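Actinorhodin polyketide putative beta-ketoacyl synthase 2 (Streptomyces coelicolor A3, PDB 1TQY) probably sets the length of the polyketide built in actinorhodin biosynthesis, acting as the chain length factor, a ketosynthase-like subunit. Local coordinates at residues D93-L101 against A252-G260; L26-L34 against T352-A363. All coordinates share one frame; numbering follows the deposited sequence.

Contact 1 of 2, residues D93-L101 against A252-G260; sequences DAKADPESL and ARGRHDAYG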
# COMPACT_ATOMS: atom_id res chain seq x y z
N ASP B 93 1.38 -25.02 -7.47
CA ASP B 93 2.06 -25.79 -6.43
C ASP B 93 0.97 -26.27 -5.46
O ASP B 93 1.05 -27.36 -4.89
CB ASP B 93 3.06 -24.91 -5.67
CG ASP B 93 3.77 -25.66 -4.55
OD1 ASP B 93 4.07 -25.01 -3.52
OD2 ASP B 93 4.05 -26.87 -4.68
N ALA B 94 -0.04 -25.43 -5.30
CA ALA B 94 -1.16 -25.73 -4.43
C ALA B 94 -2.25 -26.50 -5.17
O ALA B 94 -3.28 -26.84 -4.59
CB ALA B 94 -1.75 -24.43 -3.88
N LYS B 95 -2.02 -26.77 -6.44
CA LYS B 95 -3.01 -27.49 -7.23
C LYS B 95 -4.34 -26.74 -7.17
O LYS B 95 -5.39 -27.34 -6.97
CB LYS B 95 -3.21 -28.90 -6.67
CG LYS B 95 -2.38 -29.97 -7.35
CD LYS B 95 -0.90 -29.66 -7.28
CE LYS B 95 -0.12 -30.58 -8.20
NZ LYS B 95 -0.40 -32.01 -7.89
N ALA B 96 -4.28 -25.42 -7.31
CA ALA B 96 -5.49 -24.60 -7.28
C ALA B 96 -5.77 -24.05 -8.67
O ALA B 96 -4.90 -23.47 -9.31
CB ALA B 96 -5.33 -23.46 -6.28
N ASP B 97 -7.00 -24.24 -9.14
CA ASP B 97 -7.39 -23.77 -10.46
C ASP B 97 -8.36 -22.59 -10.34
O ASP B 97 -9.54 -22.79 -10.09
CB ASP B 97 -8.06 -24.89 -11.25
CG ASP B 97 -8.51 -24.46 -12.63
OD1 ASP B 97 -9.19 -25.26 -13.30
OD2 ASP B 97 -8.18 -23.32 -13.03
N PRO B 98 -7.86 -21.36 -10.54
CA PRO B 98 -8.67 -20.14 -10.47
C PRO B 98 -9.94 -20.22 -11.31
O PRO B 98 -10.97 -19.64 -10.96
CB PRO B 98 -7.72 -19.06 -10.97
CG PRO B 98 -6.38 -19.58 -10.57
CD PRO B 98 -6.47 -21.04 -10.91
N GLU B 99 -9.87 -20.92 -12.44
CA GLU B 99 -11.02 -21.04 -13.32
C GLU B 99 -12.05 -21.99 -12.75
O GLU B 99 -13.22 -21.96 -13.15
CB GLU B 99 -10.56 -21.53 -14.69
CG GLU B 99 -9.64 -20.54 -15.38
CD GLU B 99 -9.07 -21.07 -16.67
OE1 GLU B 99 -9.87 -21.43 -17.57
OE2 GLU B 99 -7.82 -21.12 -16.80
N SER B 100 -11.63 -22.81 -11.81
CA SER B 100 -12.52 -23.76 -11.18
C SER B 100 -13.03 -23.28 -9.82
O SER B 100 -13.74 -24.01 -9.13
CB SER B 100 -11.81 -25.10 -11.04
OG SER B 100 -12.68 -26.09 -10.51
N LEU B 101 -12.67 -22.05 -9.45
CA LEU B 101 -13.11 -21.50 -8.17
C LEU B 101 -13.94 -20.23 -8.37
O LEU B 101 -13.80 -19.54 -9.38
CB LEU B 101 -11.90 -21.18 -7.29
CG LEU B 101 -11.03 -22.38 -6.89
CD1 LEU B 101 -9.74 -21.90 -6.25
CD2 LEU B 101 -11.80 -23.28 -5.93
N ALA B 252 -11.92 -29.31 1.71
CA ALA B 252 -13.11 -29.49 0.88
C ALA B 252 -12.71 -29.43 -0.59
O ALA B 252 -13.32 -30.09 -1.43
CB ALA B 252 -14.12 -28.39 1.20
N ARG B 253 -11.69 -28.63 -0.88
CA ARG B 253 -11.18 -28.44 -2.24
C ARG B 253 -10.43 -29.70 -2.69
O ARG B 253 -10.22 -29.91 -3.88
CB ARG B 253 -10.24 -27.22 -2.25
CG ARG B 253 -9.55 -26.94 -3.58
CD ARG B 253 -9.04 -25.49 -3.63
NE ARG B 253 -7.82 -25.27 -2.87
CZ ARG B 253 -6.63 -25.75 -3.23
NH1 ARG B 253 -6.52 -26.48 -4.32
NH2 ARG B 253 -5.55 -25.50 -2.50
N GLY B 254 -10.05 -30.53 -1.73
CA GLY B 254 -9.32 -31.74 -2.04
C GLY B 254 -7.84 -31.56 -1.78
O GLY B 254 -7.03 -32.45 -2.08
N ARG B 255 -7.48 -30.40 -1.24
CA ARG B 255 -6.09 -30.07 -0.92
C ARG B 255 -5.87 -30.40 0.55
O ARG B 255 -6.18 -29.59 1.43
CB ARG B 255 -5.84 -28.58 -1.17
CG ARG B 255 -4.43 -28.11 -0.85
CD ARG B 255 -3.40 -28.74 -1.77
NE ARG B 255 -2.04 -28.31 -1.47
CZ ARG B 255 -0.97 -28.71 -2.14
NH1 ARG B 255 -1.10 -29.56 -3.16
NH2 ARG B 255 0.24 -28.27 -1.81
N HIS B 256 -5.34 -31.59 0.82
CA HIS B 256 -5.08 -32.03 2.19
C HIS B 256 -3.61 -31.88 2.55
O HIS B 256 -3.19 -32.21 3.66
CB HIS B 256 -5.49 -33.49 2.37
CG HIS B 256 -6.89 -33.78 1.96
ND1 HIS B 256 -7.29 -33.81 0.64
CD2 HIS B 256 -8.00 -34.04 2.69
CE1 HIS B 256 -8.59 -34.06 0.57
NE2 HIS B 256 -9.04 -34.21 1.80
N ASP B 257 -2.82 -31.39 1.61
CA ASP B 257 -1.41 -31.22 1.85
C ASP B 257 -1.06 -29.73 1.85
O ASP B 257 -1.51 -28.98 0.98
CB ASP B 257 -0.62 -31.99 0.78
CG ASP B 257 0.86 -32.06 1.08
OD1 ASP B 257 1.22 -32.26 2.26
OD2 ASP B 257 1.66 -31.93 0.12
N ALA B 258 -0.28 -29.31 2.84
CA ALA B 258 0.13 -27.91 2.93
C ALA B 258 1.53 -27.78 3.52
O ALA B 258 2.15 -28.78 3.88
CB ALA B 258 -0.88 -27.12 3.78
N TYR B 259 2.03 -26.56 3.60
CA TYR B 259 3.37 -26.30 4.12
C TYR B 259 3.34 -26.01 5.62
O TYR B 259 4.28 -26.33 6.34
CB TYR B 259 3.99 -25.12 3.39
CG TYR B 259 4.37 -25.41 1.96
CD1 TYR B 259 5.68 -25.78 1.63
CD2 TYR B 259 3.43 -25.33 0.93
CE1 TYR B 259 6.03 -26.05 0.31
CE2 TYR B 259 3.78 -25.61 -0.39
CZ TYR B 259 5.08 -25.96 -0.69
OH TYR B 259 5.45 -26.22 -1.99
N GLY B 260 2.26 -25.39 6.07
CA GLY B 260 2.15 -25.07 7.47
C GLY B 260 0.99 -24.13 7.69
O GLY B 260 0.23 -23.82 6.77
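This is a polar contact between two chain turns at the periphery of the fold: Arg253, at the end of helix 247-253, and Arg255, just past it, reach the backbone around Asp93, Ala94 and Lys95, where helix 78-93 ends. The Arg253 guanidinium is oriented by its edge and both faces. Its NH1 donates to Ala94 O at 3.3 Å with an N-H...O angle of 153°, and the carbonyl oxygen lies only 7° out of the guanidinium plane. Arg253 NH2 adds a weak bond to Ala94 O at 3.4 Å, so this oxygen is held in a fork at the edge of the group. The two faces are covered separately, Ala96 CB standing 3.8 Å above the guanidinium plane and Arg255 CB packing on the opposite face. A bend at chi3 (78°) turns the Arg253 chain into this slot. Its main polar anchor is nevertheless Glu245, which forms a salt bridge with NH2.

Both chain turns are Schellman motifs, with Lys95 and Gly254 leaving their helices at positive phi, so the contact joins two helix C-termini of this thiolase-like fold. Both segments also lean on strand 11-20, since Ala94 and Arg253 each touch Thr14. Arg255 lies flat against the chain, the centre of its guanidinium over Ala94 CA at a height of 3.8 Å, and its NH2 bonds weakly to Thr14 O.

At the far end, Tyr259 OH donates to Asp93 OD1 at 2.4 Å, a very short separation whose exact value is doubtful; the carboxylate oxygen sits at the ring edge, near its plane. Asp93 OD1 also accepts from the backbone N of Val16, giving this one oxygen two donors. Toward the other end, Leu101 CD2 rests on the aliphatic Arg253 CD at 4.2 Å.

Contact 2 of 2, residues L26-L34 against T352-A363; sequences LAPYWSAVL and TALMSLREGVIA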
# COMPACT_ATOMS: atom_id res chain seq x y z
N LEU B 26 11.27 -22.83 -6.15
CA LEU B 26 11.49 -23.40 -4.83
C LEU B 26 12.63 -24.41 -4.74
O LEU B 26 13.53 -24.25 -3.92
CB LEU B 26 10.21 -24.09 -4.35
CG LEU B 26 9.76 -23.97 -2.88
CD1 LEU B 26 8.90 -25.20 -2.59
CD2 LEU B 26 10.94 -23.92 -1.92
N ALA B 27 12.61 -25.44 -5.58
CA ALA B 27 13.65 -26.47 -5.51
C ALA B 27 15.06 -25.90 -5.59
O ALA B 27 15.88 -26.15 -4.71
CB ALA B 27 13.43 -27.52 -6.60
N PRO B 28 15.37 -25.14 -6.66
CA PRO B 28 16.71 -24.57 -6.80
C PRO B 28 17.06 -23.69 -5.60
O PRO B 28 18.19 -23.72 -5.10
CB PRO B 28 16.61 -23.75 -8.09
CG PRO B 28 15.51 -24.43 -8.84
CD PRO B 28 14.50 -24.74 -7.78
N TYR B 29 16.10 -22.91 -5.14
CA TYR B 29 16.32 -22.03 -4.01
C TYR B 29 16.66 -22.81 -2.74
O TYR B 29 17.69 -22.58 -2.13
CB TYR B 29 15.07 -21.18 -3.77
CG TYR B 29 15.13 -20.40 -2.49
CD1 TYR B 29 15.98 -19.31 -2.34
CD2 TYR B 29 14.34 -20.76 -1.40
CE1 TYR B 29 16.05 -18.60 -1.15
CE2 TYR B 29 14.41 -20.06 -0.20
CZ TYR B 29 15.27 -18.99 -0.09
OH TYR B 29 15.31 -18.30 1.09
N TRP B 30 15.78 -23.72 -2.35
CA TRP B 30 15.99 -24.53 -1.15
C TRP B 30 17.31 -25.28 -1.21
O TRP B 30 17.97 -25.49 -0.19
CB TRP B 30 14.85 -25.54 -1.00
CG TRP B 30 14.95 -26.36 0.23
CD1 TRP B 30 15.04 -27.71 0.31
CD2 TRP B 30 14.89 -25.89 1.58
NE1 TRP B 30 15.02 -28.12 1.62
CE2 TRP B 30 14.93 -27.02 2.42
CE3 TRP B 30 14.80 -24.61 2.17
CZ2 TRP B 30 14.88 -26.93 3.82
CZ3 TRP B 30 14.75 -24.52 3.55
CH2 TRP B 30 14.79 -25.67 4.36
N SER B 31 17.70 -25.69 -2.41
CA SER B 31 18.95 -26.40 -2.57
C SER B 31 20.14 -25.50 -2.27
O SER B 31 21.08 -25.90 -1.60
CB SER B 31 19.07 -26.96 -3.98
OG SER B 31 20.41 -27.37 -4.22
N ALA B 32 20.08 -24.27 -2.77
CA ALA B 32 21.17 -23.31 -2.57
C ALA B 32 21.28 -22.88 -1.10
O ALA B 32 22.37 -22.71 -0.57
CB ALA B 32 20.96 -22.08 -3.45
N VAL B 33 20.13 -22.71 -0.45
CA VAL B 33 20.07 -22.31 0.94
C VAL B 33 20.71 -23.32 1.88
O VAL B 33 21.51 -22.96 2.74
CB VAL B 33 18.63 -22.10 1.39
CG1 VAL B 33 18.58 -21.86 2.89
CG2 VAL B 33 18.04 -20.94 0.64
N LEU B 34 20.35 -24.59 1.72
CA LEU B 34 20.90 -25.63 2.57
C LEU B 34 22.38 -25.84 2.32
O LEU B 34 23.11 -26.28 3.19
CB LEU B 34 20.14 -26.94 2.36
CG LEU B 34 18.69 -27.00 2.87
CD1 LEU B 34 18.13 -28.39 2.64
CD2 LEU B 34 18.64 -26.65 4.35
N THR B 352 11.06 -20.01 3.49
CA THR B 352 12.24 -20.69 3.99
C THR B 352 11.96 -21.36 5.34
O THR B 352 12.39 -22.49 5.58
CB THR B 352 13.41 -19.71 4.09
OG1 THR B 352 13.53 -19.00 2.85
CG2 THR B 352 14.71 -20.44 4.35
N ALA B 353 11.20 -20.68 6.20
CA ALA B 353 10.84 -21.22 7.51
C ALA B 353 9.93 -22.44 7.38
O ALA B 353 10.16 -23.47 8.02
CB ALA B 353 10.16 -20.14 8.34
N LEU B 354 8.89 -22.33 6.55
CA LEU B 354 7.95 -23.45 6.35
C LEU B 354 8.68 -24.70 5.86
O LEU B 354 8.36 -25.82 6.26
CB LEU B 354 6.85 -23.05 5.35
CG LEU B 354 5.84 -22.03 5.91
CD1 LEU B 354 5.02 -21.40 4.80
CD2 LEU B 354 4.96 -22.74 6.91
N MET B 355 9.67 -24.49 4.99
CA MET B 355 10.46 -25.57 4.44
C MET B 355 11.31 -26.22 5.51
O MET B 355 11.57 -27.42 5.48
CB MET B 355 11.35 -25.04 3.31
CG MET B 355 10.61 -24.81 2.00
SD MET B 355 10.26 -26.39 1.17
CE MET B 355 8.78 -26.87 1.96
N SER B 356 11.76 -25.40 6.45
CA SER B 356 12.58 -25.89 7.55
C SER B 356 11.69 -26.77 8.41
O SER B 356 12.08 -27.86 8.82
CB SER B 356 13.13 -24.71 8.35
OG SER B 356 14.01 -23.94 7.55
N LEU B 357 10.47 -26.30 8.68
CA LEU B 357 9.53 -27.07 9.48
C LEU B 357 9.18 -28.38 8.79
O LEU B 357 9.13 -29.44 9.42
CB LEU B 357 8.26 -26.28 9.72
CG LEU B 357 8.43 -24.95 10.44
CD1 LEU B 357 7.08 -24.29 10.56
CD2 LEU B 357 9.07 -25.16 11.80
N ARG B 358 8.95 -28.31 7.48
CA ARG B 358 8.58 -29.50 6.72
C ARG B 358 9.72 -30.50 6.62
O ARG B 358 9.51 -31.70 6.80
CB ARG B 358 8.12 -29.11 5.32
CG ARG B 358 7.22 -30.17 4.72
CD ARG B 358 6.93 -29.92 3.26
NE ARG B 358 8.15 -29.98 2.46
CZ ARG B 358 8.18 -29.80 1.14
NH1 ARG B 358 7.06 -29.54 0.48
NH2 ARG B 358 9.33 -29.87 0.49
N GLU B 359 10.92 -30.01 6.31
CA GLU B 359 12.11 -30.85 6.16
C GLU B 359 12.80 -31.22 7.47
O GLU B 359 13.78 -31.96 7.46
CB GLU B 359 13.13 -30.16 5.26
CG GLU B 359 13.24 -30.76 3.88
CD GLU B 359 11.93 -30.70 3.12
OE1 GLU B 359 11.42 -29.58 2.90
OE2 GLU B 359 11.41 -31.77 2.74
N GLY B 360 12.31 -30.71 8.59
CA GLY B 360 12.93 -31.04 9.87
C GLY B 360 14.34 -30.49 10.09
O GLY B 360 15.04 -30.96 10.99
N VAL B 361 14.75 -29.51 9.29
CA VAL B 361 16.08 -28.92 9.44
C VAL B 361 16.02 -27.39 9.37
O VAL B 361 15.21 -26.83 8.64
CB VAL B 361 17.06 -29.41 8.34
CG1 VAL B 361 17.26 -30.91 8.46
CG2 VAL B 361 16.52 -29.04 6.96
N ILE B 362 16.89 -26.73 10.13
CA ILE B 362 16.94 -25.27 10.12
C ILE B 362 17.91 -24.76 9.06
O ILE B 362 19.11 -25.04 9.12
CB ILE B 362 17.38 -24.70 11.50
CG1 ILE B 362 16.39 -25.15 12.59
CG2 ILE B 362 17.46 -23.17 11.44
CD1 ILE B 362 16.77 -24.74 14.01
N ALA B 363 17.38 -24.01 8.10
CA ALA B 363 18.19 -23.43 7.02
C ALA B 363 19.30 -22.63 7.70
O ALA B 363 19.03 -21.84 8.60
CB ALA B 363 17.33 -22.51 6.17
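Trp30 enters helix 352-359 as a knob into a hole formed by Thr352, Met355, Ser356 and Glu359. The two helical segments cross steeply, with axes 11.4 Å apart at their closest and a signed angle of -77°, an arrangement that sets helix 26-34 across the end of helix 345-359 in this thiolase-like fold. The tight part surrounds the indole. Met355 CB makes a CH-pi contact 3.6 Å from the centroid of the Trp30 six-membered ring, 17° off the normal, while Met355 SD lies 4.7 Å from the centroid of the five-membered ring of Trp30 as a longer Met-aromatic contact. The opposite ring face is covered from within its own helix by Leu34 CD1. With CG anti to the Trp30 backbone N (chi1 -177°), the indole swings across to the second helix, and its edge meets Ser356 OG close to the ring plane. Leu26 meets Met355 tip to tip farther along.

Beside the indole, Val33 CG1 packs on Ala363 CB at 3.6 Å. Tyr29 OH meets Thr352 OG1 at 2.6 Å, the latter lying in the plane of the tyrosine ring; Thr352 OG1 is also hydrogen-bonded to Leu348 O. Phe303 of strand 301-303 touches Thr352 and Ser356 from elsewhere in the core.

Packing is looser toward the partly exposed Glu359. The Glu359 chain runs alongside the indole, the two side chains heading opposite ways, with Glu359 CG 3.9 Å from Trp30 NE1. The Glu359 carboxylate is turned instead toward the exposed Arg358, whose NH2 meets Glu359 OE1 on the syn side at 3.2 Å.

Overall arrangement
Contacts 1 and 2 have centres 21 Å apart yet touch directly through the end of segment 252-260. Tyr259, which reaches Asp93 in contact 1, also packs by CE1 against Met355 CE at 3.3 Å, and its OH lies 3.7 Å from Leu26 CD1, so one side chain meets both helices of contact 2. Beside it, Gly260 CA approaches Leu354 CD2 at 3.7 Å. Contact 1 is the more peripheral, its centre about 23 Å from the centre of the chain against about 15 Å for contact 2. A bound sodium ion, whose site includes Pro21 and Gln58, lies about 10 Å from the Tyr29 side chain, so that residue is not itself a ligand.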